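Local coordinates for protein putative thiosugar synthase (Amycolatopsis orientalis, PDB 4N6F) that probably catalyses sulfur transfer from a carrier protein to a sugar phosphate to make a 2-thiosugar, using the TIM-barrel fold of its thiazole synthase relatives, at residues 30-35 / 84-89; 34-39 / 66-71; 43-48 / 228-233; 167-172 / 220-225. One frame throughout, in Å; residues are numbered along the deposited sequence.

Interaction 1: residues 30-35 / 84-89; sequences IEQYDS and TSFART. With F6R (fructose -6-phosphate), chain F.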
loop_
_atom_site.group_PDB
_atom_site.type_symbol
_atom_site.label_atom_id
_atom_site.label_comp_id
_atom_site.label_asym_id
_atom_site.label_seq_id
_atom_site.Cartn_x
_atom_site.Cartn_y
_atom_site.Cartn_z
ATOM N N ILE A 30 -14.523 -12.332 10.652
ATOM C CA ILE A 30 -14.140 -13.472 11.485
ATOM C C ILE A 30 -15.246 -14.507 11.656
ATOM O O ILE A 30 -14.998 -15.563 12.234
ATOM C CB ILE A 30 -13.758 -13.027 12.923
ATOM C CG1 ILE A 30 -14.924 -12.288 13.592
ATOM C CG2 ILE A 30 -12.504 -12.162 12.915
ATOM C CD1 ILE A 30 -14.827 -12.235 15.098
ATOM N N GLU A 31 -16.457 -14.214 11.178
ATOM C CA GLU A 31 -17.640 -14.966 11.628
ATOM C C GLU A 31 -17.548 -16.491 11.421
ATOM O O GLU A 31 -18.197 -17.240 12.145
ATOM C CB GLU A 31 -18.965 -14.385 11.064
ATOM C CG GLU A 31 -19.109 -14.290 9.546
ATOM C CD GLU A 31 -18.974 -12.857 9.029
ATOM O OE1 GLU A 31 -17.857 -12.311 9.118
ATOM O OE2 GLU A 31 -19.973 -12.280 8.524
ATOM N N GLN A 32 -16.718 -16.942 10.479
ATOM C CA GLN A 32 -16.524 -18.377 10.233
ATOM C C GLN A 32 -15.347 -18.999 10.998
ATOM O O GLN A 32 -15.191 -20.212 11.006
ATOM C CB GLN A 32 -16.347 -18.631 8.734
ATOM C CG GLN A 32 -17.584 -18.296 7.919
ATOM C CD GLN A 32 -17.528 -18.862 6.512
ATOM O OE1 GLN A 32 -16.497 -18.774 5.835
ATOM N NE2 GLN A 32 -18.640 -19.444 6.059
ATOM N N TYR A 33 -14.537 -18.172 11.650
ATOM C CA TYR A 33 -13.365 -18.647 12.392
ATOM C C TYR A 33 -13.852 -19.345 13.669
ATOM O O TYR A 33 -14.686 -18.786 14.384
ATOM C CB TYR A 33 -12.472 -17.466 12.807
ATOM C CG TYR A 33 -11.862 -16.598 11.709
ATOM C CD1 TYR A 33 -12.385 -16.548 10.412
ATOM C CD2 TYR A 33 -10.769 -15.781 11.997
ATOM C CE1 TYR A 33 -11.821 -15.734 9.440
ATOM C CE2 TYR A 33 -10.205 -14.963 11.035
ATOM C CZ TYR A 33 -10.729 -14.942 9.756
ATOM O OH TYR A 33 -10.149 -14.123 8.808
ATOM N N ASP A 34 -13.349 -20.543 13.968
ATOM C CA ASP A 34 -13.694 -21.205 15.250
ATOM C C ASP A 34 -12.499 -21.364 16.217
ATOM O O ASP A 34 -12.631 -22.003 17.268
ATOM C CB ASP A 34 -14.434 -22.548 15.023
ATOM C CG ASP A 34 -13.531 -23.667 14.495
ATOM O OD1 ASP A 34 -12.341 -23.420 14.191
ATOM O OD2 ASP A 34 -14.025 -24.811 14.379
ATOM N N SER A 35 -11.359 -20.759 15.863
ATOM C CA SER A 35 -10.147 -20.764 16.702
ATOM C C SER A 35 -10.007 -19.434 17.469
ATOM O O SER A 35 -9.840 -18.367 16.860
ATOM C CB SER A 35 -8.908 -21.017 15.833
ATOM O OG SER A 35 -7.702 -20.717 16.523
ATOM N N THR A 84 -25.722 -11.558 8.642
ATOM C CA THR A 84 -26.630 -12.501 7.987
ATOM C C THR A 84 -25.893 -13.374 6.963
ATOM O O THR A 84 -26.532 -14.041 6.143
ATOM C CB THR A 84 -27.761 -11.773 7.232
ATOM O OG1 THR A 84 -27.208 -11.067 6.117
ATOM C CG2 THR A 84 -28.508 -10.801 8.130
ATOM N N SER A 85 -24.558 -13.387 7.004
ATOM C CA SER A 85 -23.772 -14.092 5.975
ATOM C C SER A 85 -23.933 -15.624 5.984
ATOM O O SER A 85 -23.587 -16.282 5.006
ATOM C CB SER A 85 -22.287 -13.720 6.062
ATOM O OG SER A 85 -21.690 -14.237 7.233
ATOM N N PHE A 86 -24.444 -16.185 7.077
ATOM C CA PHE A 86 -24.702 -17.626 7.141
ATOM C C PHE A 86 -26.025 -18.003 6.493
ATOM O O PHE A 86 -26.206 -19.146 6.081
ATOM C CB PHE A 86 -24.638 -18.123 8.584
ATOM C CG PHE A 86 -23.242 -18.219 9.109
ATOM C CD1 PHE A 86 -22.442 -19.305 8.778
ATOM C CD2 PHE A 86 -22.708 -17.210 9.897
ATOM C CE1 PHE A 86 -21.138 -19.394 9.243
ATOM C CE2 PHE A 86 -21.406 -17.292 10.361
ATOM C CZ PHE A 86 -20.620 -18.386 10.035
ATOM N N ALA A 87 -26.939 -17.043 6.402
ATOM C CA ALA A 87 -28.222 -17.251 5.728
ATOM C C ALA A 87 -28.032 -17.288 4.210
ATOM O O ALA A 87 -27.231 -16.529 3.664
ATOM C CB ALA A 87 -29.200 -16.152 6.114
ATOM N N ARG A 88 -28.781 -18.169 3.543
ATOM C CA ARG A 88 -28.633 -18.410 2.105
ATOM C C ARG A 88 -29.736 -17.752 1.255
ATOM O O ARG A 88 -29.515 -17.457 0.077
ATOM C CB ARG A 88 -28.579 -19.918 1.832
ATOM C CG ARG A 88 -28.025 -20.286 0.462
ATOM C CD ARG A 88 -27.873 -21.793 0.280
ATOM N NE ARG A 88 -26.582 -22.283 0.774
ATOM C CZ ARG A 88 -25.452 -22.344 0.061
ATOM N NH1 ARG A 88 -25.414 -21.948 -1.212
ATOM N NH2 ARG A 88 -24.342 -22.810 0.629
ATOM N N THR A 89 -30.913 -17.538 1.838
ATOM C CA THR A 89 -32.002 -16.831 1.163
ATOM C C THR A 89 -32.244 -15.484 1.821
ATOM O O THR A 89 -31.823 -15.253 2.956
ATOM C CB THR A 89 -33.331 -17.619 1.232
ATOM O OG1 THR A 89 -33.683 -17.855 2.604
ATOM C CG2 THR A 89 -33.214 -18.949 0.501
HETATM C C1 F6R F . -19.454 -11.092 5.212
HETATM C C2 F6R F . -18.151 -11.813 5.414
HETATM C C3 F6R F . -17.480 -12.596 4.313
HETATM C C4 F6R F . -16.813 -11.603 3.360
HETATM C C5 F6R F . -15.789 -12.292 2.453
HETATM C C6 F6R F . -14.771 -11.301 1.924
HETATM O O2 F6R F . -17.567 -11.728 6.497
HETATM O O3 F6R F . -18.358 -13.461 3.584
HETATM O O4 F6R F . -17.815 -10.983 2.539
HETATM O O5 F6R F . -15.089 -13.324 3.144
HETATM O O6 F6R F . -13.956 -11.967 0.967
HETATM P P F6R F . -12.489 -12.505 1.288
HETATM O O1P F6R F . -12.747 -13.748 2.087
HETATM O O2P F6R F . -11.782 -11.429 2.065
HETATM O O3P F6R F . -11.931 -12.674 -0.096
#

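Interaction 2: residues 34-39 / 66-71; sequences DSVPLV and LMDLAD. With CA (calcium ion), chain D.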
loop_
_atom_site.group_PDB
_atom_site.type_symbol
_atom_site.label_atom_id
_atom_site.label_comp_id
_atom_site.label_asym_id
_atom_site.label_seq_id
_atom_site.Cartn_x
_atom_site.Cartn_y
_atom_site.Cartn_z
ATOM N N ASP A 34 -13.349 -20.543 13.968
ATOM C CA ASP A 34 -13.694 -21.205 15.250
ATOM C C ASP A 34 -12.499 -21.364 16.217
ATOM O O ASP A 34 -12.631 -22.003 17.268
ATOM C CB ASP A 34 -14.434 -22.548 15.023
ATOM C CG ASP A 34 -13.531 -23.667 14.495
ATOM O OD1 ASP A 34 -12.341 -23.420 14.191
ATOM O OD2 ASP A 34 -14.025 -24.811 14.379
ATOM N N SER A 35 -11.359 -20.759 15.863
ATOM C CA SER A 35 -10.147 -20.764 16.702
ATOM C C SER A 35 -10.007 -19.434 17.469
ATOM O O SER A 35 -9.840 -18.367 16.860
ATOM C CB SER A 35 -8.908 -21.017 15.833
ATOM O OG SER A 35 -7.702 -20.717 16.523
ATOM N N VAL A 36 -10.066 -19.508 18.799
ATOM C CA VAL A 36 -10.035 -18.320 19.658
ATOM C C VAL A 36 -8.695 -17.574 19.586
ATOM O O VAL A 36 -8.685 -16.350 19.441
ATOM C CB VAL A 36 -10.420 -18.663 21.115
ATOM C CG1 VAL A 36 -10.237 -17.463 22.039
ATOM C CG2 VAL A 36 -11.860 -19.138 21.165
ATOM N N PRO A 37 -7.563 -18.302 19.681
ATOM C CA PRO A 37 -6.255 -17.692 19.433
ATOM C C PRO A 37 -6.157 -16.903 18.126
ATOM O O PRO A 37 -5.627 -15.798 18.123
ATOM C CB PRO A 37 -5.314 -18.900 19.385
ATOM C CG PRO A 37 -5.928 -19.863 20.344
ATOM C CD PRO A 37 -7.422 -19.667 20.235
ATOM N N LEU A 38 -6.660 -17.476 17.036
ATOM C CA LEU A 38 -6.649 -16.817 15.732
ATOM C C LEU A 38 -7.436 -15.504 15.756
ATOM O O LEU A 38 -6.959 -14.479 15.266
ATOM C CB LEU A 38 -7.234 -17.734 14.649
ATOM C CG LEU A 38 -7.400 -17.113 13.247
ATOM C CD1 LEU A 38 -6.041 -16.762 12.651
ATOM C CD2 LEU A 38 -8.177 -18.020 12.310
ATOM N N VAL A 39 -8.648 -15.547 16.294
ATOM C CA VAL A 39 -9.490 -14.361 16.350
ATOM C C VAL A 39 -8.775 -13.283 17.153
ATOM O O VAL A 39 -8.616 -12.160 16.685
ATOM C CB VAL A 39 -10.878 -14.665 16.945
ATOM C CG1 VAL A 39 -11.654 -13.383 17.208
ATOM C CG2 VAL A 39 -11.677 -15.551 16.004
ATOM N N LEU A 66 -17.427 -17.481 22.910
ATOM C CA LEU A 66 -17.424 -16.081 23.335
ATOM C C LEU A 66 -16.724 -15.907 24.687
ATOM O O LEU A 66 -15.841 -15.060 24.821
ATOM C CB LEU A 66 -18.841 -15.492 23.393
ATOM C CG LEU A 66 -18.878 -14.006 23.784
ATOM C CD1 LEU A 66 -18.275 -13.146 22.672
ATOM C CD2 LEU A 66 -20.288 -13.538 24.138
ATOM N N MET A 67 -17.120 -16.699 25.680
ATOM C CA MET A 67 -16.494 -16.630 27.012
ATOM C C MET A 67 -14.994 -16.919 26.948
ATOM O O MET A 67 -14.208 -16.264 27.630
ATOM C CB MET A 67 -17.181 -17.578 28.008
ATOM C CG MET A 67 -18.516 -17.067 28.552
ATOM S SD MET A 67 -18.418 -15.645 29.687
ATOM C CE MET A 67 -18.899 -14.293 28.605
ATOM N N ASP A 68 -14.600 -17.878 26.112
ATOM C CA ASP A 68 -13.182 -18.127 25.858
ATOM C C ASP A 68 -12.490 -16.871 25.283
ATOM O O ASP A 68 -11.410 -16.499 25.731
ATOM C CB ASP A 68 -13.007 -19.330 24.911
ATOM C CG ASP A 68 -11.580 -19.899 24.908
ATOM O OD1 ASP A 68 -10.704 -19.369 25.620
ATOM O OD2 ASP A 68 -11.330 -20.897 24.191
ATOM N N LEU A 69 -13.118 -16.209 24.313
ATOM C CA LEU A 69 -12.516 -15.026 23.684
ATOM C C LEU A 69 -12.490 -13.816 24.621
ATOM O O LEU A 69 -11.553 -13.021 24.585
ATOM C CB LEU A 69 -13.264 -14.668 22.403
ATOM C CG LEU A 69 -12.686 -13.535 21.546
ATOM C CD1 LEU A 69 -11.276 -13.849 21.044
ATOM C CD2 LEU A 69 -13.620 -13.272 20.377
ATOM N N ALA A 70 -13.509 -13.701 25.469
ATOM C CA ALA A 70 -13.719 -12.509 26.294
ATOM C C ALA A 70 -12.641 -12.220 27.345
ATOM O O ALA A 70 -12.489 -11.073 27.744
ATOM C CB ALA A 70 -15.087 -12.572 26.967
ATOM N N ASP A 71 -11.903 -13.230 27.808
ATOM C CA ASP A 71 -10.813 -12.972 28.771
ATOM C C ASP A 71 -9.442 -12.837 28.100
ATOM O O ASP A 71 -8.426 -12.731 28.783
ATOM C CB ASP A 71 -10.770 -14.029 29.885
ATOM C CG ASP A 71 -10.342 -15.403 29.393
ATOM O OD1 ASP A 71 -10.161 -15.600 28.175
ATOM O OD2 ASP A 71 -10.177 -16.302 30.238
HETATM CA CA CA D . -9.741 -17.840 27.096
HETATM O O HOH W 1 -7.497 -17.548 28.773
HETATM O O HOH W 2 -11.097 -18.727 28.780
HETATM O O HOH W 3 -8.216 -20.033 26.971
#

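Interaction 3: residues 43-48 / 228-233; sequences LNAAGA and LMAAAM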
loop_
_atom_site.group_PDB
_atom_site.type_symbol
_atom_site.label_atom_id
_atom_site.label_comp_id
_atom_site.label_asym_id
_atom_site.label_seq_id
_atom_site.Cartn_x
_atom_site.Cartn_y
_atom_site.Cartn_z
ATOM N N LEU A 43 -7.543 -9.818 15.406
ATOM C CA LEU A 43 -8.204 -8.570 15.796
ATOM C C LEU A 43 -7.227 -7.591 16.460
ATOM O O LEU A 43 -7.299 -6.388 16.199
ATOM C CB LEU A 43 -9.421 -8.821 16.689
ATOM C CG LEU A 43 -10.637 -9.477 16.014
ATOM C CD1 LEU A 43 -11.740 -9.743 17.032
ATOM C CD2 LEU A 43 -11.193 -8.646 14.871
ATOM N N ASN A 44 -6.315 -8.102 17.290
ATOM C CA ASN A 44 -5.261 -7.266 17.884
ATOM C C ASN A 44 -4.329 -6.684 16.831
ATOM O O ASN A 44 -4.156 -5.475 16.767
ATOM C CB ASN A 44 -4.425 -8.041 18.922
ATOM C CG ASN A 44 -5.108 -8.142 20.278
ATOM O OD1 ASN A 44 -5.878 -7.263 20.673
ATOM N ND2 ASN A 44 -4.814 -9.213 21.008
ATOM N N ALA A 45 -3.737 -7.542 16.006
ATOM C CA ALA A 45 -2.738 -7.091 15.025
ATOM C C ALA A 45 -3.318 -6.244 13.878
ATOM O O ALA A 45 -2.631 -5.384 13.344
ATOM C CB ALA A 45 -1.974 -8.274 14.462
ATOM N N ALA A 46 -4.566 -6.495 13.489
ATOM C CA ALA A 46 -5.254 -5.616 12.535
ATOM C C ALA A 46 -5.623 -4.232 13.116
ATOM O O ALA A 46 -5.897 -3.305 12.359
ATOM C CB ALA A 46 -6.501 -6.298 11.993
ATOM N N GLY A 47 -5.630 -4.094 14.445
ATOM C CA GLY A 47 -6.028 -2.834 15.095
ATOM C C GLY A 47 -7.525 -2.596 14.972
ATOM O O GLY A 47 -7.991 -1.457 15.007
ATOM N N ALA A 48 -8.267 -3.686 14.830
ATOM C CA ALA A 48 -9.708 -3.661 14.630
ATOM C C ALA A 48 -10.491 -3.111 15.820
ATOM O O ALA A 48 -10.099 -3.299 16.969
ATOM C CB ALA A 48 -10.190 -5.073 14.328
ATOM N N LEU A 228 1.224 -11.244 10.850
ATOM C CA LEU A 228 2.006 -10.284 10.079
ATOM C C LEU A 228 1.193 -9.613 8.973
ATOM O O LEU A 228 1.397 -8.434 8.701
ATOM C CB LEU A 228 3.234 -10.957 9.440
ATOM C CG LEU A 228 4.596 -10.815 10.114
ATOM C CD1 LEU A 228 4.538 -11.125 11.603
ATOM C CD2 LEU A 228 5.603 -11.730 9.426
ATOM N N MET A 229 0.315 -10.370 8.316
ATOM C CA MET A 229 -0.511 -9.817 7.242
ATOM C C MET A 229 -1.565 -8.869 7.810
ATOM O O MET A 229 -1.814 -7.823 7.238
ATOM C CB MET A 229 -1.187 -10.909 6.408
ATOM C CG MET A 229 -2.049 -10.373 5.266
ATOM S SD MET A 229 -1.141 -9.361 4.087
ATOM C CE MET A 229 -0.505 -10.601 2.961
ATOM N N ALA A 230 -2.168 -9.245 8.932
ATOM C CA ALA A 230 -3.081 -8.366 9.645
ATOM C C ALA A 230 -2.374 -7.057 10.001
ATOM O O ALA A 230 -2.911 -5.976 9.737
ATOM C CB ALA A 230 -3.614 -9.042 10.889
ATOM N N ALA A 231 -1.155 -7.161 10.542
ATOM C CA ALA A 231 -0.357 -5.977 10.887
ATOM C C ALA A 231 -0.024 -5.154 9.656
ATOM O O ALA A 231 -0.116 -3.924 9.679
ATOM C CB ALA A 231 0.925 -6.364 11.621
ATOM N N ALA A 232 0.368 -5.838 8.590
ATOM C CA ALA A 232 0.696 -5.186 7.336
ATOM C C ALA A 232 -0.497 -4.429 6.762
ATOM O O ALA A 232 -0.345 -3.350 6.206
ATOM C CB ALA A 232 1.180 -6.212 6.330
ATOM N N MET A 233 -1.678 -5.015 6.883
ATOM C CA MET A 233 -2.892 -4.402 6.373
ATOM C C MET A 233 -3.312 -3.155 7.167
ATOM O O MET A 233 -3.777 -2.179 6.571
ATOM C CB MET A 233 -4.009 -5.435 6.320
ATOM C CG MET A 233 -3.852 -6.335 5.111
ATOM S SD MET A 233 -5.138 -7.571 5.026
ATOM C CE MET A 233 -4.811 -8.207 3.385
#

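Interaction 4: residues 167-172 / 220-225; sequences PVASGR and LVRAES. With F6R (fructose -6-phosphate), chain F.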
loop_
_atom_site.group_PDB
_atom_site.type_symbol
_atom_site.label_atom_id
_atom_site.label_comp_id
_atom_site.label_asym_id
_atom_site.label_seq_id
_atom_site.Cartn_x
_atom_site.Cartn_y
_atom_site.Cartn_z
ATOM N N PRO A 167 -14.045 -11.589 -6.667
ATOM C CA PRO A 167 -14.767 -12.680 -6.024
ATOM C C PRO A 167 -14.197 -13.093 -4.675
ATOM O O PRO A 167 -12.986 -13.012 -4.450
ATOM C CB PRO A 167 -14.660 -13.829 -7.043
ATOM C CG PRO A 167 -14.498 -13.140 -8.357
ATOM C CD PRO A 167 -13.649 -11.937 -8.048
ATOM N N VAL A 168 -15.097 -13.522 -3.798
ATOM C CA VAL A 168 -14.756 -13.918 -2.446
ATOM C C VAL A 168 -13.741 -15.050 -2.457
ATOM O O VAL A 168 -13.893 -16.012 -3.201
ATOM C CB VAL A 168 -16.015 -14.350 -1.668
ATOM C CG1 VAL A 168 -15.657 -14.969 -0.324
ATOM C CG2 VAL A 168 -16.915 -13.150 -1.449
ATOM N N ALA A 169 -12.710 -14.910 -1.624
ATOM C CA ALA A 169 -11.654 -15.921 -1.440
ATOM C C ALA A 169 -10.698 -16.021 -2.604
ATOM O O ALA A 169 -9.833 -16.890 -2.612
ATOM C CB ALA A 169 -12.233 -17.301 -1.107
ATOM N N SER A 170 -10.795 -15.099 -3.557
ATOM C CA SER A 170 -10.036 -15.221 -4.790
ATOM C C SER A 170 -8.673 -14.558 -4.745
ATOM O O SER A 170 -7.822 -14.855 -5.582
ATOM C CB SER A 170 -10.842 -14.642 -5.954
ATOM O OG SER A 170 -10.809 -13.230 -5.946
ATOM N N GLY A 171 -8.467 -13.622 -3.811
ATOM C CA GLY A 171 -7.193 -12.911 -3.703
ATOM C C GLY A 171 -6.801 -12.075 -4.918
ATOM O O GLY A 171 -5.631 -11.695 -5.066
ATOM N N ARG A 172 -7.773 -11.772 -5.777
ATOM C CA ARG A 172 -7.520 -11.078 -7.051
ATOM C C ARG A 172 -7.453 -9.556 -6.928
ATOM O O ARG A 172 -7.087 -8.885 -7.890
ATOM C CB ARG A 172 -8.589 -11.455 -8.085
ATOM C CG ARG A 172 -8.456 -12.874 -8.637
ATOM C CD ARG A 172 -9.677 -13.284 -9.460
ATOM N NE ARG A 172 -9.541 -14.646 -9.999
ATOM C CZ ARG A 172 -9.526 -14.991 -11.292
ATOM N NH1 ARG A 172 -9.657 -14.096 -12.264
ATOM N NH2 ARG A 172 -9.384 -16.267 -11.623
ATOM N N LEU A 220 -5.965 -13.088 5.364
ATOM C CA LEU A 220 -5.369 -13.367 6.671
ATOM C C LEU A 220 -5.313 -14.864 6.936
ATOM O O LEU A 220 -4.270 -15.395 7.297
ATOM C CB LEU A 220 -6.175 -12.687 7.786
ATOM C CG LEU A 220 -6.353 -11.176 7.635
ATOM C CD1 LEU A 220 -7.105 -10.590 8.818
ATOM C CD2 LEU A 220 -5.000 -10.495 7.473
ATOM N N VAL A 221 -6.445 -15.532 6.750
ATOM C CA VAL A 221 -6.558 -16.973 6.985
ATOM C C VAL A 221 -5.548 -17.768 6.167
ATOM O O VAL A 221 -5.015 -18.758 6.657
ATOM C CB VAL A 221 -7.983 -17.474 6.660
ATOM C CG1 VAL A 221 -8.062 -18.998 6.651
ATOM C CG2 VAL A 221 -8.963 -16.920 7.674
ATOM N N ARG A 222 -5.295 -17.343 4.930
ATOM C CA ARG A 222 -4.450 -18.112 4.012
ATOM C C ARG A 222 -3.029 -17.604 3.889
ATOM O O ARG A 222 -2.278 -18.121 3.077
ATOM C CB ARG A 222 -5.074 -18.195 2.609
ATOM C CG ARG A 222 -6.450 -18.849 2.573
ATOM C CD ARG A 222 -6.554 -19.967 1.542
ATOM N NE ARG A 222 -7.048 -19.535 0.230
ATOM C CZ ARG A 222 -8.308 -19.661 -0.211
ATOM N NH1 ARG A 222 -9.267 -20.193 0.551
ATOM N NH2 ARG A 222 -8.622 -19.235 -1.433
ATOM N N ALA A 223 -2.647 -16.598 4.666
ATOM C CA ALA A 223 -1.249 -16.159 4.680
ATOM C C ALA A 223 -0.437 -17.107 5.560
ATOM O O ALA A 223 -0.963 -17.654 6.516
ATOM C CB ALA A 223 -1.127 -14.729 5.191
ATOM N N GLU A 224 0.842 -17.293 5.232
ATOM C CA GLU A 224 1.737 -18.129 6.042
ATOM C C GLU A 224 1.780 -17.618 7.476
ATOM O O GLU A 224 1.786 -18.407 8.409
ATOM C CB GLU A 224 3.151 -18.182 5.457
ATOM C CG GLU A 224 3.275 -19.082 4.234
ATOM C CD GLU A 224 4.678 -19.093 3.629
ATOM O OE1 GLU A 224 5.675 -18.973 4.386
ATOM O OE2 GLU A 224 4.779 -19.237 2.386
ATOM N N SER A 225 1.811 -16.298 7.650
ATOM C CA SER A 225 1.606 -15.702 8.972
ATOM C C SER A 225 0.431 -14.725 8.954
ATOM O O SER A 225 0.589 -13.566 8.547
ATOM C CB SER A 225 2.855 -14.981 9.467
ATOM O OG SER A 225 2.556 -14.328 10.695
HETATM C C1 F6R F . -19.454 -11.092 5.212
HETATM C C2 F6R F . -18.151 -11.813 5.414
HETATM C C3 F6R F . -17.480 -12.596 4.313
HETATM C C4 F6R F . -16.813 -11.603 3.360
HETATM C C5 F6R F . -15.789 -12.292 2.453
HETATM C C6 F6R F . -14.771 -11.301 1.924
HETATM O O2 F6R F . -17.567 -11.728 6.497
HETATM O O3 F6R F . -18.358 -13.461 3.584
HETATM O O4 F6R F . -17.815 -10.983 2.539
HETATM O O5 F6R F . -15.089 -13.324 3.144
HETATM O O6 F6R F . -13.956 -11.967 0.967
HETATM P P F6R F . -12.489 -12.505 1.288
HETATM O O1P F6R F . -12.747 -13.748 2.087
HETATM O O2P F6R F . -11.782 -11.429 2.065
HETATM O O3P F6R F . -11.931 -12.674 -0.096
#

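Interaction 1: residues 30-35 / 84-89
Glu31 reaches across to Ser85 and, with the same carboxylate, to the bound fructose 6-phosphate. Ser85 OG donates a hydrogen bond to Glu31 OE2 over 2.9 Å, arriving on the anti side of that oxygen and 30° out of the carboxylate plane. The other oxygen, Glu31 OE1, lies 2.7 Å from the sugar oxygen O2, while Ser85 CB approaches C1 of the ligand to 4.0 Å. A long acid with a forked carboxylate suits this place because its two oxygens can serve different partners. The chain is folded to do so: CG sits between the backbone N and the carbonyl carbon (chi1 58°), and a bend at chi2 turns the carboxylate toward the sugar.

Beside this polar group Phe86 lays its ring edge against the 30-35 loop. Its CZ comes within 3.4 Å of the carbonyl oxygen of Glu31, which lies at the ring edge in the ring plane, and Gln32 CG packs obliquely against the same CZ at 3.7 Å. A phenyl ring suits the spot, because its slightly positive C-H edge can meet a carbonyl oxygen while it also packs on the CG of Gln32.

Farther out, Thr83 OG1 is hydrogen-bonded both to Glu31 OE2 and to the backbone N of Ser85, and Lys110 adds a weak bond to the carboxylate. Both loops are kept compact by type I turns, Ile30 to Tyr33 and Thr84 to Ala87. They follow strands 26-28 and 79-83, and their meeting beside the C1 and O2 end of the sugar is characteristic of a TIM-barrel active site, built from loops at the C-terminal ends of the parallel strands.

Interaction 2: residues 34-39 / 66-71
Val36 packs against Asp68 and Leu69 where two successive outer helices of the TIM barrel, 36-46 and 60-70, come side by side. The CB of Val36 points toward the second helix and lies near the carboxylate of Asp68, with OD2 its nearest atom there; beyond it the two methyls part company. CG1, anti to the backbone N at chi1 174°, rests on the backbone of Leu69, 3.7 Å from its CA, and also meets Leu69 CD1 at 3.9 Å. CG2 turns to Asp68 and lies 3.5 Å from its OD2. Branching at CB thus lets one short side chain cover an apolar and a polar neighbour at once, at a place where the helices are close: the CA atoms of Val36 and Leu69 are 5.8 Å apart.

One turn further along, Val39 carries on the apolar seam. Its CG1 lies 3.7 Å from Leu69 CD2, the two side chains crossing at about a right angle, and Leu69 also reaches Phe51 of strand 50-52, joining the helix pair to the barrel wall. At the start of helix 36-46, Ser35 occupies the N-cap position, its OG accepting a weak bond from Leu38 N.

The carboxylate of Asp68 also binds a calcium ion at the end of helix 60-70. Aspartate suits both roles: its CB and OD2 lie against CG2 of Val36 while OD1 binds the metal. Asp71 contributes OD1, and Glu72 completes the protein part of the site. Waters 1 and 2 bind calcium and also donate to Asp71 OD2, the first bond being weak. Asp68 grips the ion twice, through its backbone O at 2.5 Å and its OD1 at 2.3 Å.

Interaction 3: residues 43-48 / 228-233
Ala45 meets Ala230 and Ala231 where the last turn of helix 36-46 presses on helix 226-245. Its methyl points toward the other helix and lies 4.0 Å from Ala230 CB, and its carbonyl oxygen approaches Ala231 CA at 3.4 Å. That approach is a CA-H...O contact with an angle of 145° at the hydrogen. Next in sequence, Ala46 brings its CA to 4.5 Å from the CA of Ala230, a spacing that leaves room for little more than methyl groups; the CB atoms of the pair are 4.1 Å apart. Ala46 also packs on Ile26 and Val28 of strand 26-28, which seats the helix on the barrel wall.

Gly47 then ends the helix in a Schellman motif, its positive phi of 71° being readily adopted by glycine. Ala48 N, bonded back to Leu43 O, is part of this close.

On its other flank, helix 226-245 faces the second subunit, where Ala232 packs against Leu242 of that chain. No hydrogen bond links the two segments. The contact depends on shape: small alanines let the first and last large barrel helices come close enough for backbone atoms to touch.

Interaction 4: residues 167-172 / 220-225
Ala169 meets Arg222 beside the phosphate end of the pocket of a TIM barrel, on loops at the C-terminal side of the barrel strands. Between the two segments the contact is polar and slight. Arg222 NH2 comes to 2.9 Å from the carbonyl oxygen of Ala169, but the angle is too poor for a hydrogen bond, and the oxygen stands oblique to the guanidinium. The same nitrogen is 4.1 Å from Ala169 CB. Bends at chi2 and chi3 fold the long arginine chain across to this loop, and Arg222 packs as well on Met249 of the second subunit.

One hydrogen bond goes to the ligand. Ala169 N donates to the phosphate oxygen O3P of fructose 6-phosphate over 2.8 Å, nearly straight at 160°. A backbone amide suits an anion here, as it needs no side chain and is held by the turn. The sugar phosphate is bonded also by Gly196 N, Asn217 and Thr218, which follow strands 191-194 and 213-216.

Van der Waals contact comes from Val168, whose CG1 lies 3.7 Å from the ligand's ester oxygen O6 and 3.9 Å from its C5, so a compact branched side chain lines the pocket beside the phosphate ester.

Bonds inside the loop set its shape. Pro167 to Ser170 forms a type II turn, whose central peptide, Val168 to Ala169, is oriented with the Ala169 N-H toward the phosphate; the positive phi of Ala169 belongs to the same turn. Pro167 O accepts twice from Ser170, from the backbone N at 3.2 Å and from OG at 2.7 Å, the hydroxyl tilted 22° from the carbonyl plane.

In the fold
From the N terminus, strand 26-28 leads into the loop that opens interaction 1. Interaction 2 starts from the same stretch, sharing Asp34 and Ser35, and closes first, at 66-71, joining neighbouring barrel helices; interaction 1 closes at 84-89, across the mouth of the barrel. Interaction 3 leaves from the end of helix 36-46, so it crosses both, and closes only at 228-233, bringing the last long helix beside the first. Interaction 4 is nested within that loop and follows interactions 1 and 2 in series. Interactions 1 and 4 both touch the sugar phosphate, and Leu220 packs on Ala230, coupling interaction 4 to interaction 3 near the second subunit.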